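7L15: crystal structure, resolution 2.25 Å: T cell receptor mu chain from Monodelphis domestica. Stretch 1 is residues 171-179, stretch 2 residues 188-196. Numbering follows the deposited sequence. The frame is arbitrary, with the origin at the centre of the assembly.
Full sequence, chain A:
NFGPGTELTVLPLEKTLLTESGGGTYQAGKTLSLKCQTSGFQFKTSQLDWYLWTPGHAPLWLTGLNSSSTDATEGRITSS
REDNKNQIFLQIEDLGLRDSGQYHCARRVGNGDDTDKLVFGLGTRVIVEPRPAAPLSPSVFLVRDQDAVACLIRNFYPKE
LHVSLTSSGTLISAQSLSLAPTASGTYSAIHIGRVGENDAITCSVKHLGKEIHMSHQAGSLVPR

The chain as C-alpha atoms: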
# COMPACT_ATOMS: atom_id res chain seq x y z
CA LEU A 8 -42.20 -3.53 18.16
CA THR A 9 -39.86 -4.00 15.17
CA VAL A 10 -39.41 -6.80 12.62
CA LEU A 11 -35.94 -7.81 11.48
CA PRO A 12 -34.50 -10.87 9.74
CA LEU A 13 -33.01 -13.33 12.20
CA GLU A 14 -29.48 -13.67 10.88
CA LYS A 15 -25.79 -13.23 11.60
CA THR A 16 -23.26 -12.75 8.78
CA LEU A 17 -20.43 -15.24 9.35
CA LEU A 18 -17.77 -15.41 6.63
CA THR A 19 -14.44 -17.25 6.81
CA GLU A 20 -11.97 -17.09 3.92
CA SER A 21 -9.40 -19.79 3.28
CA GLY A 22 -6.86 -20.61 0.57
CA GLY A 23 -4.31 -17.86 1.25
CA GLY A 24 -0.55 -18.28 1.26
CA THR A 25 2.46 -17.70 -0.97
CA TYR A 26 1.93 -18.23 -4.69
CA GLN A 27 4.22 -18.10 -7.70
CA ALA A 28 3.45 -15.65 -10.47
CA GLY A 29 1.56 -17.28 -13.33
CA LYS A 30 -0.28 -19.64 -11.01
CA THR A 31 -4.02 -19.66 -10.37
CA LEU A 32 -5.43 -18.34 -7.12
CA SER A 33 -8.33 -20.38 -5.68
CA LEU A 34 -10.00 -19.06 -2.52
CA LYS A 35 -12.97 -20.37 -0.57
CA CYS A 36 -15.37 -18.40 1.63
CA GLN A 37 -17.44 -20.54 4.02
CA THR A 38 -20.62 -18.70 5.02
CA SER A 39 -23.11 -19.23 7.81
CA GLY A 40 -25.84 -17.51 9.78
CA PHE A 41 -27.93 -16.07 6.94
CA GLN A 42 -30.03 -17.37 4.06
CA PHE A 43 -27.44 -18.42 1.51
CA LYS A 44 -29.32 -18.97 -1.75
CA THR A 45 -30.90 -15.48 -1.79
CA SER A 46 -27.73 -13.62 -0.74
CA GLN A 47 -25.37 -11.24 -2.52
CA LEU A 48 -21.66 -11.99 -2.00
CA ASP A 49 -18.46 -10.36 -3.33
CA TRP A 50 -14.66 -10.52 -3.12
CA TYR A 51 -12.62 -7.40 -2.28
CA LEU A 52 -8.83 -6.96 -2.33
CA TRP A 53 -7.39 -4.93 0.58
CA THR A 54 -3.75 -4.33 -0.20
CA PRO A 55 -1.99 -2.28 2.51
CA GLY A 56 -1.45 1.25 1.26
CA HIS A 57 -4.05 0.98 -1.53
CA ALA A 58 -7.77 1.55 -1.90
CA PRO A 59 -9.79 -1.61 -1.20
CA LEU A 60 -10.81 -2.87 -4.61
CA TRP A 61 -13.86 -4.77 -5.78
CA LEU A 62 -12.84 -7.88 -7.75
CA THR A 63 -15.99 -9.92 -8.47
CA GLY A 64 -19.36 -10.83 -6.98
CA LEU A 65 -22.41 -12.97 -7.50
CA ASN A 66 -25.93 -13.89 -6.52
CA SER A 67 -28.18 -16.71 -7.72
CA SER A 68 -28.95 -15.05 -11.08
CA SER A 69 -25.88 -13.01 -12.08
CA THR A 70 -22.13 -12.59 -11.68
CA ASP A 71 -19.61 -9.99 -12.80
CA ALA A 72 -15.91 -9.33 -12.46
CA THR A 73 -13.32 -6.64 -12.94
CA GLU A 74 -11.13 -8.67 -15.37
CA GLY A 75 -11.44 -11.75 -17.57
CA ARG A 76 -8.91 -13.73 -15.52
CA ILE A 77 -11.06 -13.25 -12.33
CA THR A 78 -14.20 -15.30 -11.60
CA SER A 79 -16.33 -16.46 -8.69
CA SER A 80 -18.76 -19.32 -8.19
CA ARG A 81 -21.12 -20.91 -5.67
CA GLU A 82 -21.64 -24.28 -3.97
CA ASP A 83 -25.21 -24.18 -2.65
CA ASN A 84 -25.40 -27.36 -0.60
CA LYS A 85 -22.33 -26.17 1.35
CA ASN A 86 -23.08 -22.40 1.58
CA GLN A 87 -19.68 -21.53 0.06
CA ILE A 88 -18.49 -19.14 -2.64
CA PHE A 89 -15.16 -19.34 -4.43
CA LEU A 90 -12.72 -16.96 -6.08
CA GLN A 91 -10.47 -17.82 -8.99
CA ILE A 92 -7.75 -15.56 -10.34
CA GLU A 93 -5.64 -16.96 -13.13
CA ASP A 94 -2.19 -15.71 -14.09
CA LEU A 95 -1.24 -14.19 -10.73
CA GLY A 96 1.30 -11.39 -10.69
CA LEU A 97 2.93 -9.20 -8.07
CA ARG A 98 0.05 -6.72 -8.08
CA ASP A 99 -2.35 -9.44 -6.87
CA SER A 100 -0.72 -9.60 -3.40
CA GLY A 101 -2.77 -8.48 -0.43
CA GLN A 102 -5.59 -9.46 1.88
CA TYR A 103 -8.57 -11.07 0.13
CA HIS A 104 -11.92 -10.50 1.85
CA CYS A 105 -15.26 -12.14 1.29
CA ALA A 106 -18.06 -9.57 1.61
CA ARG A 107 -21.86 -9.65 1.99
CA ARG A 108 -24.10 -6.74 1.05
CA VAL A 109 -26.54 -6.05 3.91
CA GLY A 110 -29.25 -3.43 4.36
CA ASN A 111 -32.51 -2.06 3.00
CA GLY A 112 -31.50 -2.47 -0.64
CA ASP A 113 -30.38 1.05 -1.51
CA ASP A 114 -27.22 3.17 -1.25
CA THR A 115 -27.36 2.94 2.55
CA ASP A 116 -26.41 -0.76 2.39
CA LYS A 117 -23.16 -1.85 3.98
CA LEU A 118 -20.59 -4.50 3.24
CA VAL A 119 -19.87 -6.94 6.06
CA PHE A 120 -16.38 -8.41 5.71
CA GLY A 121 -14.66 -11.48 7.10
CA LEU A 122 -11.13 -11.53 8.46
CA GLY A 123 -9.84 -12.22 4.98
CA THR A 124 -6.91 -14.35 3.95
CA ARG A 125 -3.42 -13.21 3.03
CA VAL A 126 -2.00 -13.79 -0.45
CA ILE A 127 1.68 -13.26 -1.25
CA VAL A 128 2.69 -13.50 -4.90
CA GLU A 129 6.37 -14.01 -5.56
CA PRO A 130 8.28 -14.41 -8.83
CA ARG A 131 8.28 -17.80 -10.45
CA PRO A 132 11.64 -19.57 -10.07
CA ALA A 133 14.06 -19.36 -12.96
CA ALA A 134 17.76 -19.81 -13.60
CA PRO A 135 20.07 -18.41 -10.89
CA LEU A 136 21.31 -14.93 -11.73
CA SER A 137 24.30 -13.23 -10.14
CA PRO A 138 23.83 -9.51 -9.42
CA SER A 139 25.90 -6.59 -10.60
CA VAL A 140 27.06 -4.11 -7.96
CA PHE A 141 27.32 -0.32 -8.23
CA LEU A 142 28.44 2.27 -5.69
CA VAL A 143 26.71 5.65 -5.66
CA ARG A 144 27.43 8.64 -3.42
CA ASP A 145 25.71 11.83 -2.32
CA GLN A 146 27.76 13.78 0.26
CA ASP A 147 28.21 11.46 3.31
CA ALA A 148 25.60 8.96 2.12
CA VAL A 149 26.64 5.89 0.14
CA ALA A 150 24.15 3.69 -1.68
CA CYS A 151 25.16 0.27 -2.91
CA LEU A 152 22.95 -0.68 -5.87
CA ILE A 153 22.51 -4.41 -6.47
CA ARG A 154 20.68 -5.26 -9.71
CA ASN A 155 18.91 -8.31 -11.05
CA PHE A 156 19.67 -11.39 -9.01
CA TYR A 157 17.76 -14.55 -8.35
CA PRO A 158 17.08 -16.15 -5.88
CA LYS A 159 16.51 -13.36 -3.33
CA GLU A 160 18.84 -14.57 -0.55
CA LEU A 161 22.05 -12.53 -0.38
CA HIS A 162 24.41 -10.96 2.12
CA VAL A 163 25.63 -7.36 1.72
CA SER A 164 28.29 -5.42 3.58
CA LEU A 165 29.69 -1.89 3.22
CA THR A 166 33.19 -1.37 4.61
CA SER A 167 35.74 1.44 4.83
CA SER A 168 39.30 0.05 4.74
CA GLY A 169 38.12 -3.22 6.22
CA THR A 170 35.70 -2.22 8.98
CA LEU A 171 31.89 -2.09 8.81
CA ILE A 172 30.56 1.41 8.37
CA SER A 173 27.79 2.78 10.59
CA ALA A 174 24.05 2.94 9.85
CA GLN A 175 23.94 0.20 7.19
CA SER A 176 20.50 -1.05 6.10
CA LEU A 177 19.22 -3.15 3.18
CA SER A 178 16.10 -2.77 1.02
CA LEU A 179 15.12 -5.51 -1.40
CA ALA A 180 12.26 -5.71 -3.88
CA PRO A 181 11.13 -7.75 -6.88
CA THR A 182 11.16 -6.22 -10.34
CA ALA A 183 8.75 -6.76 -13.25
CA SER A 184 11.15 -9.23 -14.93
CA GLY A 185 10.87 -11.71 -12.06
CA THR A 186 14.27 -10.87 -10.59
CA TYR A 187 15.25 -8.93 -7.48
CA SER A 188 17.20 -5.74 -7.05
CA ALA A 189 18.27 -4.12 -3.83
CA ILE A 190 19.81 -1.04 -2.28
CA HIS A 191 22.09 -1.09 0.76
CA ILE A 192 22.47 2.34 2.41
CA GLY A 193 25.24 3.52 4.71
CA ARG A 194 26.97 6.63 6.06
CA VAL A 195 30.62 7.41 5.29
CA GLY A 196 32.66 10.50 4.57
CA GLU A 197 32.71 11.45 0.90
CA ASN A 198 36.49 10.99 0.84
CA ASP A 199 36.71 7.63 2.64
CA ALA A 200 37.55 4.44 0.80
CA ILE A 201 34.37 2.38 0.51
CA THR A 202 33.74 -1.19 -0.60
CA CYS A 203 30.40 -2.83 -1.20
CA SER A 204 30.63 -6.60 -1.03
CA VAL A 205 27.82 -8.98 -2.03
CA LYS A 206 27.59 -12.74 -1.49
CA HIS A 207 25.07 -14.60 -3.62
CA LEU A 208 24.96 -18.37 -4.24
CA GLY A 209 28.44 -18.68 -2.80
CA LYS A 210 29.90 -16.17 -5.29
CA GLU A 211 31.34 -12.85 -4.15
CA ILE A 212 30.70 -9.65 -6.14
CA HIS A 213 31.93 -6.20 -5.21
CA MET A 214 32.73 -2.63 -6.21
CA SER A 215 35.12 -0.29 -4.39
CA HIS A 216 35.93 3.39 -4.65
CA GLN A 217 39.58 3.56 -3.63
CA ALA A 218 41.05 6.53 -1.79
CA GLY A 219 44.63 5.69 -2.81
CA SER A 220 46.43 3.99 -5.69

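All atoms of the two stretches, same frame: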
# COMPACT_ATOMS: atom_id res chain seq x y z
N LEU A 171 33.29 -2.39 9.13
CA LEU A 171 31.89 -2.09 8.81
C LEU A 171 31.57 -0.63 9.07
O LEU A 171 31.91 -0.10 10.13
CB LEU A 171 30.97 -2.97 9.65
CG LEU A 171 30.64 -4.39 9.23
CD1 LEU A 171 29.85 -5.01 10.34
CD2 LEU A 171 29.82 -4.41 7.95
N ILE A 172 30.91 0.02 8.13
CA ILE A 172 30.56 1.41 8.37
C ILE A 172 29.29 1.44 9.20
O ILE A 172 28.61 0.42 9.35
CB ILE A 172 30.41 2.23 7.07
CG1 ILE A 172 29.12 1.88 6.33
CG2 ILE A 172 31.58 2.00 6.14
CD1 ILE A 172 28.94 2.68 5.02
N SER A 173 28.97 2.60 9.76
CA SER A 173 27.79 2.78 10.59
C SER A 173 26.52 2.94 9.75
O SER A 173 26.56 3.30 8.57
CB SER A 173 27.97 4.00 11.49
OG SER A 173 28.19 5.16 10.70
N ALA A 174 25.39 2.65 10.39
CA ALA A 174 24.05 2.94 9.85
C ALA A 174 23.77 2.25 8.51
O ALA A 174 23.09 2.81 7.65
CB ALA A 174 23.83 4.46 9.74
N GLN A 175 24.27 1.02 8.36
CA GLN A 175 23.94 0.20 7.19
C GLN A 175 22.54 -0.37 7.31
O GLN A 175 22.09 -0.72 8.41
CB GLN A 175 24.94 -0.95 7.05
CG GLN A 175 26.32 -0.54 6.61
CD GLN A 175 27.27 -1.71 6.55
OE1 GLN A 175 27.03 -2.70 5.84
NE2 GLN A 175 28.37 -1.61 7.29
N SER A 176 21.85 -0.49 6.16
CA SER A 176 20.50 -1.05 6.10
C SER A 176 20.14 -1.40 4.65
O SER A 176 20.45 -0.65 3.72
CB SER A 176 19.46 -0.10 6.67
OG SER A 176 19.45 1.11 5.94
N LEU A 177 19.42 -2.52 4.48
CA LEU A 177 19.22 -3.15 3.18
C LEU A 177 17.75 -3.14 2.80
O LEU A 177 16.89 -3.56 3.58
CB LEU A 177 19.71 -4.60 3.23
CG LEU A 177 19.43 -5.43 1.97
CD1 LEU A 177 20.31 -4.97 0.84
CD2 LEU A 177 19.67 -6.88 2.28
N SER A 178 17.45 -2.72 1.57
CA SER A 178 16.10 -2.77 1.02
C SER A 178 16.11 -3.63 -0.23
O SER A 178 16.99 -3.48 -1.09
CB SER A 178 15.57 -1.38 0.68
OG SER A 178 15.70 -0.48 1.77
N LEU A 179 15.13 -4.51 -0.34
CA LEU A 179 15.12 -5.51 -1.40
C LEU A 179 13.72 -5.57 -1.96
O LEU A 179 12.75 -5.51 -1.20
CB LEU A 179 15.53 -6.88 -0.84
CG LEU A 179 15.62 -8.07 -1.79
CD1 LEU A 179 16.92 -8.82 -1.58
CD2 LEU A 179 14.44 -8.99 -1.55
N SER A 188 16.16 -6.73 -7.15
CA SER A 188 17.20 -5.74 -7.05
C SER A 188 17.13 -5.17 -5.64
O SER A 188 16.17 -5.39 -4.90
CB SER A 188 17.08 -4.67 -8.16
OG SER A 188 16.12 -3.68 -7.85
N ALA A 189 18.18 -4.48 -5.22
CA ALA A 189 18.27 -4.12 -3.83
C ALA A 189 19.19 -2.94 -3.70
O ALA A 189 20.05 -2.70 -4.56
CB ALA A 189 18.76 -5.30 -2.97
N ILE A 190 18.99 -2.19 -2.62
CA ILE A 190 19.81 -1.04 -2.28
C ILE A 190 20.22 -1.19 -0.83
O ILE A 190 19.36 -1.41 0.04
CB ILE A 190 19.06 0.29 -2.49
CG1 ILE A 190 18.88 0.54 -3.98
CG2 ILE A 190 19.83 1.44 -1.86
CD1 ILE A 190 18.18 1.76 -4.25
N HIS A 191 21.52 -1.07 -0.57
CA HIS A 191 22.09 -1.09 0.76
C HIS A 191 22.64 0.31 1.05
O HIS A 191 23.53 0.78 0.32
CB HIS A 191 23.18 -2.16 0.84
CG HIS A 191 23.63 -2.49 2.23
ND1 HIS A 191 22.78 -2.99 3.19
CD2 HIS A 191 24.86 -2.45 2.80
CE1 HIS A 191 23.46 -3.21 4.30
NE2 HIS A 191 24.73 -2.90 4.09
N ILE A 192 22.14 0.96 2.09
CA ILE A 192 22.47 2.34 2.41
C ILE A 192 23.42 2.39 3.60
O ILE A 192 23.28 1.60 4.54
CB ILE A 192 21.19 3.15 2.70
CG1 ILE A 192 20.34 3.25 1.43
CG2 ILE A 192 21.52 4.52 3.23
CD1 ILE A 192 20.91 4.16 0.40
N GLY A 193 24.38 3.31 3.56
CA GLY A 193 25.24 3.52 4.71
C GLY A 193 25.75 4.95 4.74
O GLY A 193 25.54 5.72 3.80
N ARG A 194 26.43 5.29 5.84
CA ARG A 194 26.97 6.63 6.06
C ARG A 194 28.49 6.56 6.11
O ARG A 194 29.04 5.77 6.89
CB ARG A 194 26.42 7.25 7.34
CG ARG A 194 24.94 7.00 7.60
CD ARG A 194 24.08 7.27 6.40
NE ARG A 194 23.96 8.68 6.12
CZ ARG A 194 22.81 9.34 6.19
NH1 ARG A 194 21.69 8.70 6.51
NH2 ARG A 194 22.78 10.64 5.92
N VAL A 195 29.16 7.37 5.30
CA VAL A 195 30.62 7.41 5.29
C VAL A 195 31.05 8.71 4.65
O VAL A 195 30.39 9.22 3.74
CB VAL A 195 31.21 6.17 4.56
CG1 VAL A 195 31.05 6.30 3.05
CG2 VAL A 195 32.68 5.95 4.96
N GLY A 196 32.17 9.25 5.12
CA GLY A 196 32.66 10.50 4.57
C GLY A 196 32.91 10.38 3.08
O GLY A 196 33.33 9.33 2.58
O HOH W 1 17.95 0.52 2.30

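Apolar contact between the two stretches is modest and falls into two patches on an antiparallel ribbon. In the first, Leu177, Leu179 and Ala189 share one face of the sheet: Leu177 CD1 lies 4.1 Å from Ala189 CB, and Leu179 CB lies 4.2 Å from the same Ala189 CB. The small methyl of Ala189 thus serves two leucines, one directly across from it and one two residues back along the neighbouring strand. In the second patch, beyond the corner at Ala174, the CA-to-CB bond of Ile172 points toward stretch 2, and its CD1 sits 3.8 Å from Gly193 CA and 4.2 Å from Val195 CB. Gly193 makes this approach possible: an ideal CB on it would point toward stretch 1 and come within 2.6 Å of Ile172 CD1, a clash.

The backbone ladder runs through the leucine patch and on toward the corner. The strand through Ser176-Leu179 and the strand through Ser188-Arg194 run antiparallel, their directions 164° apart and their axes 4.6 Å apart at closest approach. Ser176 and Ile192 form a hydrogen-bonded pair, Ile192 N to Ser176 O at 2.8 Å and Ser176 N to Ile192 O at 3.0 Å, the latter more bent (139°). Ser178 and Ile190 repeat the pattern, with Ser178 N to Ile190 O and Ile190 N to Ser178 O both at 2.8 Å. Leu177 with His191 and Leu179 with Ala189 are the non-hydrogen-bonded pairs, their CA atoms drawn in to 4.3 Å (Leu177 to His191) and 4.2 Å (Leu179 to Ala189). A CA-H...O contact from Gln175 CA to Ile192 O, 3.1 Å, gives that carbonyl a second donor. Past the corner the ladder loosens: Arg194 N reaches Ser173 O only through a weak bond of 3.4 Å, while Ala174 CB packs 3.5 Å from the aliphatic Arg194 CG.

The polar edge centres on His191. Its CA-to-CB bond follows the leucine face, but the end of the side chain comes nearer to stretch 1, and its NE2 donates to Gln175 OE1 at 2.9 Å. Leu177 CB, 3.5 Å from His191 ND1, also lies at the ring edge, near its plane. The Gln175 amide works at both ends, since its NE2 donates to Ile172 O at 2.9 Å and so ties the strand back to the loop before the corner. On the other face, a water donates to Ser176 O at 3.1 Å and to Ile190 O at 3.3 Å, and hydrogen-bonds Ser178 OG at 2.5 Å, linking both strands through carbonyls already engaged in the ladder.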